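Local coordinates for protein alpha-11 giardin (Giardia intestinalis, PDB 2II2) that binds calcium as a member of the annexin family and probably takes part in parasite attachment and in remodelling of the cytoskeleton, at residues 30-33 / 34-38; 126-129 / 130-134. All coordinates share one frame; numbering follows the deposited sequence.

Contact 1: residues 30-33 / 34-38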
# COMPACT_ATOMS: atom_id res chain seq x y z
N SER A 30 17.38 0.46 11.41
CA SER A 30 18.10 0.23 10.15
C SER A 30 19.00 -1.01 10.19
O SER A 30 19.42 -1.53 9.13
CB SER A 30 18.95 1.46 9.80
OG SER A 30 20.17 1.46 10.53
N ARG A 31 19.31 -1.52 11.38
CA ARG A 31 20.29 -2.58 11.52
C ARG A 31 19.79 -3.95 11.13
O ARG A 31 20.62 -4.83 10.89
CB ARG A 31 20.76 -2.67 12.97
CG ARG A 31 21.48 -1.47 13.46
CD ARG A 31 22.07 -1.78 14.80
NE ARG A 31 22.08 -0.58 15.59
CZ ARG A 31 22.07 -0.56 16.91
NH1 ARG A 31 22.07 -1.72 17.58
NH2 ARG A 31 22.07 0.60 17.54
N TRP A 32 18.48 -4.12 11.05
CA TRP A 32 17.88 -5.46 11.08
C TRP A 32 17.13 -5.87 9.82
O TRP A 32 16.34 -5.11 9.28
CB TRP A 32 16.92 -5.54 12.28
CG TRP A 32 17.49 -4.96 13.53
CD1 TRP A 32 17.21 -3.73 14.07
CD2 TRP A 32 18.45 -5.57 14.41
NE1 TRP A 32 17.95 -3.53 15.22
CE2 TRP A 32 18.72 -4.64 15.45
CE3 TRP A 32 19.14 -6.79 14.41
CZ2 TRP A 32 19.62 -4.92 16.48
CZ3 TRP A 32 20.02 -7.07 15.45
CH2 TRP A 32 20.25 -6.14 16.47
N SER A 33 17.35 -7.12 9.39
CA SER A 33 16.53 -7.72 8.33
C SER A 33 15.11 -8.01 8.82
O SER A 33 14.85 -7.95 10.04
CB SER A 33 17.18 -9.01 7.86
OG SER A 33 17.07 -9.98 8.87
N ALA A 34 14.19 -8.35 7.91
CA ALA A 34 12.84 -8.76 8.32
C ALA A 34 12.89 -9.94 9.29
O ALA A 34 12.23 -9.93 10.33
CB ALA A 34 11.98 -9.08 7.13
N GLU A 35 13.73 -10.93 8.99
CA GLU A 35 13.83 -12.12 9.83
C GLU A 35 14.34 -11.72 11.22
O GLU A 35 13.85 -12.23 12.24
CB GLU A 35 14.78 -13.11 9.19
CG GLU A 35 14.96 -14.39 9.97
CD GLU A 35 16.00 -15.28 9.33
OE1 GLU A 35 15.90 -15.49 8.10
OE2 GLU A 35 16.91 -15.75 10.05
N GLU A 36 15.35 -10.84 11.26
CA GLU A 36 15.91 -10.36 12.52
C GLU A 36 14.92 -9.52 13.31
O GLU A 36 14.90 -9.60 14.54
CB GLU A 36 17.21 -9.59 12.28
CG GLU A 36 18.36 -10.47 11.78
CD GLU A 36 19.53 -9.67 11.25
OE1 GLU A 36 19.37 -8.51 10.86
OE2 GLU A 36 20.65 -10.24 11.19
N ARG A 37 14.10 -8.70 12.63
CA ARG A 37 13.14 -7.90 13.39
C ARG A 37 12.19 -8.81 14.15
O ARG A 37 11.84 -8.53 15.30
CB ARG A 37 12.35 -6.93 12.51
CG ARG A 37 13.19 -5.81 11.97
CD ARG A 37 12.36 -4.75 11.31
NE ARG A 37 11.65 -5.17 10.11
CZ ARG A 37 12.16 -5.25 8.88
NH1 ARG A 37 13.45 -5.00 8.66
NH2 ARG A 37 11.39 -5.59 7.86
N LYS A 38 11.78 -9.90 13.51
CA LYS A 38 10.83 -10.83 14.13
C LYS A 38 11.48 -11.50 15.35
O LYS A 38 10.91 -11.57 16.45
CB LYS A 38 10.38 -11.87 13.10
CG LYS A 38 9.29 -12.84 13.59
CD LYS A 38 8.99 -13.91 12.51
CE LYS A 38 7.85 -14.81 12.96
NZ LYS A 38 7.51 -15.81 11.92
O HOH W 1 21.65 -7.27 11.78
O HOH W 2 20.91 -7.33 8.93
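S33 and E36 form a capping box at the start of helix 34-48. S33 is the N-cap. Its OG takes the backbone N-H of E36, with OG 3.1 Å from E36 N. In return the E36 side chain reaches back and accepts the N-H of S33. That bond is nearly straight, 170° at the hydrogen, with S33 N 2.9 Å from E36 OE1. The donor arrives on the anti side of the carboxylate, tilted out of its plane. E36 CG stands anti to its own carbonyl carbon (chi1 -68°), which swings the chain back toward the cap. On the way E36 CG passes 3.2 Å from S33 OG. The regular helix pattern starts at once, with R37 N bonded to S33 O at 2.8 Å.

W32 comes up beside the cap. The edge of its ring faces E36 OE1, with CE3 4.0 Å from OE1, and the ring and carboxylate planes stand 78° apart. W32 CB also rests on R37 CG. R37 bends at chi3 and lays its guanidinium with one face over S33 O and A34 CA. The far end of this group forms a salt bridge with D265, in the loop between helices 249-263 and 270-274.

Two waters each lie within bonding distance of E36 OE1 and R31 O, though each has more acceptors nearby than protons; OE1 probably serves both cap and loop. The R31 guanidinium itself turns away to a salt bridge with E12. A carboxylate at a helix N-terminus probably gains from the helix dipole, which would help E36 stay charged.

Contact 2: residues 126-129 / 130-134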
# COMPACT_ATOMS: atom_id res chain seq x y z
N GLN A 126 -16.78 -11.93 3.53
CA GLN A 126 -18.10 -11.70 4.12
C GLN A 126 -18.22 -10.28 4.73
O GLN A 126 -19.24 -9.61 4.59
CB GLN A 126 -18.42 -12.78 5.15
CG GLN A 126 -19.88 -12.86 5.54
CD GLN A 126 -20.83 -13.08 4.37
OE1 GLN A 126 -20.47 -13.67 3.34
NE2 GLN A 126 -22.05 -12.63 4.53
N ASP A 127 -17.12 -9.83 5.34
CA ASP A 127 -17.11 -8.45 5.81
C ASP A 127 -17.19 -7.46 4.65
O ASP A 127 -17.84 -6.43 4.78
CB ASP A 127 -15.88 -8.19 6.68
CG ASP A 127 -16.04 -8.70 8.13
OD1 ASP A 127 -17.13 -9.19 8.49
OD2 ASP A 127 -15.04 -8.66 8.88
N PHE A 128 -16.53 -7.76 3.52
CA PHE A 128 -16.72 -6.93 2.32
C PHE A 128 -18.17 -6.94 1.85
O PHE A 128 -18.74 -5.88 1.55
CB PHE A 128 -15.80 -7.38 1.19
CG PHE A 128 -14.35 -6.95 1.35
CD1 PHE A 128 -13.84 -6.40 2.53
CD2 PHE A 128 -13.47 -7.16 0.28
CE1 PHE A 128 -12.50 -6.04 2.62
CE2 PHE A 128 -12.14 -6.79 0.36
CZ PHE A 128 -11.66 -6.25 1.52
N VAL A 129 -18.80 -8.12 1.81
CA VAL A 129 -20.20 -8.23 1.41
C VAL A 129 -21.09 -7.39 2.33
O VAL A 129 -21.95 -6.67 1.85
CB VAL A 129 -20.67 -9.71 1.37
CG1 VAL A 129 -22.21 -9.80 1.25
CG2 VAL A 129 -19.98 -10.49 0.24
N ASP A 130 -20.86 -7.49 3.64
CA ASP A 130 -21.72 -6.79 4.59
C ASP A 130 -21.46 -5.27 4.65
O ASP A 130 -22.39 -4.51 4.93
CB ASP A 130 -21.57 -7.37 5.99
CG ASP A 130 -22.45 -8.58 6.21
OD1 ASP A 130 -23.64 -8.53 5.84
OD2 ASP A 130 -21.94 -9.57 6.78
N GLN A 131 -20.22 -4.85 4.39
CA GLN A 131 -19.82 -3.48 4.73
C GLN A 131 -19.44 -2.61 3.53
O GLN A 131 -19.20 -1.42 3.71
CB GLN A 131 -18.67 -3.48 5.75
CG GLN A 131 -19.02 -4.10 7.08
CD GLN A 131 -17.87 -4.07 8.07
OE1 GLN A 131 -17.14 -3.10 8.14
NE2 GLN A 131 -17.72 -5.14 8.84
N ILE A 132 -19.31 -3.21 2.34
CA ILE A 132 -18.93 -2.49 1.13
C ILE A 132 -19.95 -2.73 0.03
O ILE A 132 -19.82 -3.69 -0.73
CB ILE A 132 -17.50 -2.92 0.61
CG1 ILE A 132 -16.46 -2.73 1.72
CG2 ILE A 132 -17.12 -2.08 -0.59
CD1 ILE A 132 -15.05 -3.23 1.34
N PRO A 133 -20.97 -1.86 -0.05
CA PRO A 133 -21.94 -1.97 -1.14
C PRO A 133 -21.23 -1.86 -2.48
O PRO A 133 -20.22 -1.14 -2.60
CB PRO A 133 -22.86 -0.77 -0.92
CG PRO A 133 -22.76 -0.51 0.55
CD PRO A 133 -21.32 -0.77 0.87
N LEU A 134 -21.76 -2.59 -3.46
CA LEU A 134 -21.20 -2.57 -4.82
C LEU A 134 -21.78 -1.48 -5.67
O LEU A 134 -22.88 -1.62 -6.22
CB LEU A 134 -21.35 -3.93 -5.50
CG LEU A 134 -20.37 -4.99 -4.99
CD1 LEU A 134 -20.72 -6.39 -5.50
CD2 LEU A 134 -18.92 -4.65 -5.34
O HOH W 3 -23.11 -11.92 7.01
O HOH W 4 -19.64 -9.99 8.20
O HOH W 5 -19.15 -7.37 9.38
O HOH W 6 -21.84 -5.79 -0.65
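F128, in the last turn of helix 124-131, and I132, just past its end, lie side by side with their side chains pointing the same way; both are buried. I132 can be followed outward from its backbone. I132 N bonds to F128 O at 2.8 Å. I132 CB sits 3.3 Å from F128 O, and CG1 still passes near it. CG1 is anti to the carbonyl carbon (chi1 -56°) and chi2 is extended, which carries CD1 out over the F128 ring. There I132 CD1 meets one face of the F128 ring in a CH-pi contact, 4.0 Å from the centroid and 25° off the normal. It is displaced toward the rim, and its nearest ring atom is F128 CD1. M88 touches both side chains. I97 and I146 add to the surroundings of F128, and F94 and S139 to those of I132.

The other side of the turn is polar and held by water. D130 N bonds to Q126 O, and Q131 N to D127 O at 2.9 Å. The D127 carboxylate lies alongside the Q131 amide, the planes 41° apart. Water 5 links D127 OD1 to Q131 NE2, and water 4 links that OD1 to D130 OD2. Water 3, its O 2.6 Å from D130 OD2, joins that oxygen to Q126 NE2. The carboxylate of D127 is also held by Y116 and N122.

I132 is the first residue to leave helical angles. Water 6 bridges V129 O and I132 O, and H143 also bonds to I132 O. This is a helix C-terminus in an all-helical annexin fold, with the apolar side packed on helices 76-89, 94-102 and 137-147 and the polar side lined with waters.

In the fold
Contact 1 is the N-terminal end of helix 34-48 and contact 2 the C-terminal end of helix 124-131, two different helices. They follow each other along the chain and do not touch. Their centres are 36 Å apart and their nearest atoms about 24 Å apart. Each centre lies about 20 Å from the centre of the chain. Contact 1 is at the surface, whereas contact 2 is partly buried among neighbouring helices. Both lie away from I60 and E66, which bind calcium in another structure of this protein; no calcium is bound here. A sulfate, probably from the crystallisation liquor, sits about 5 Å from the side chain of A34 in contact 1.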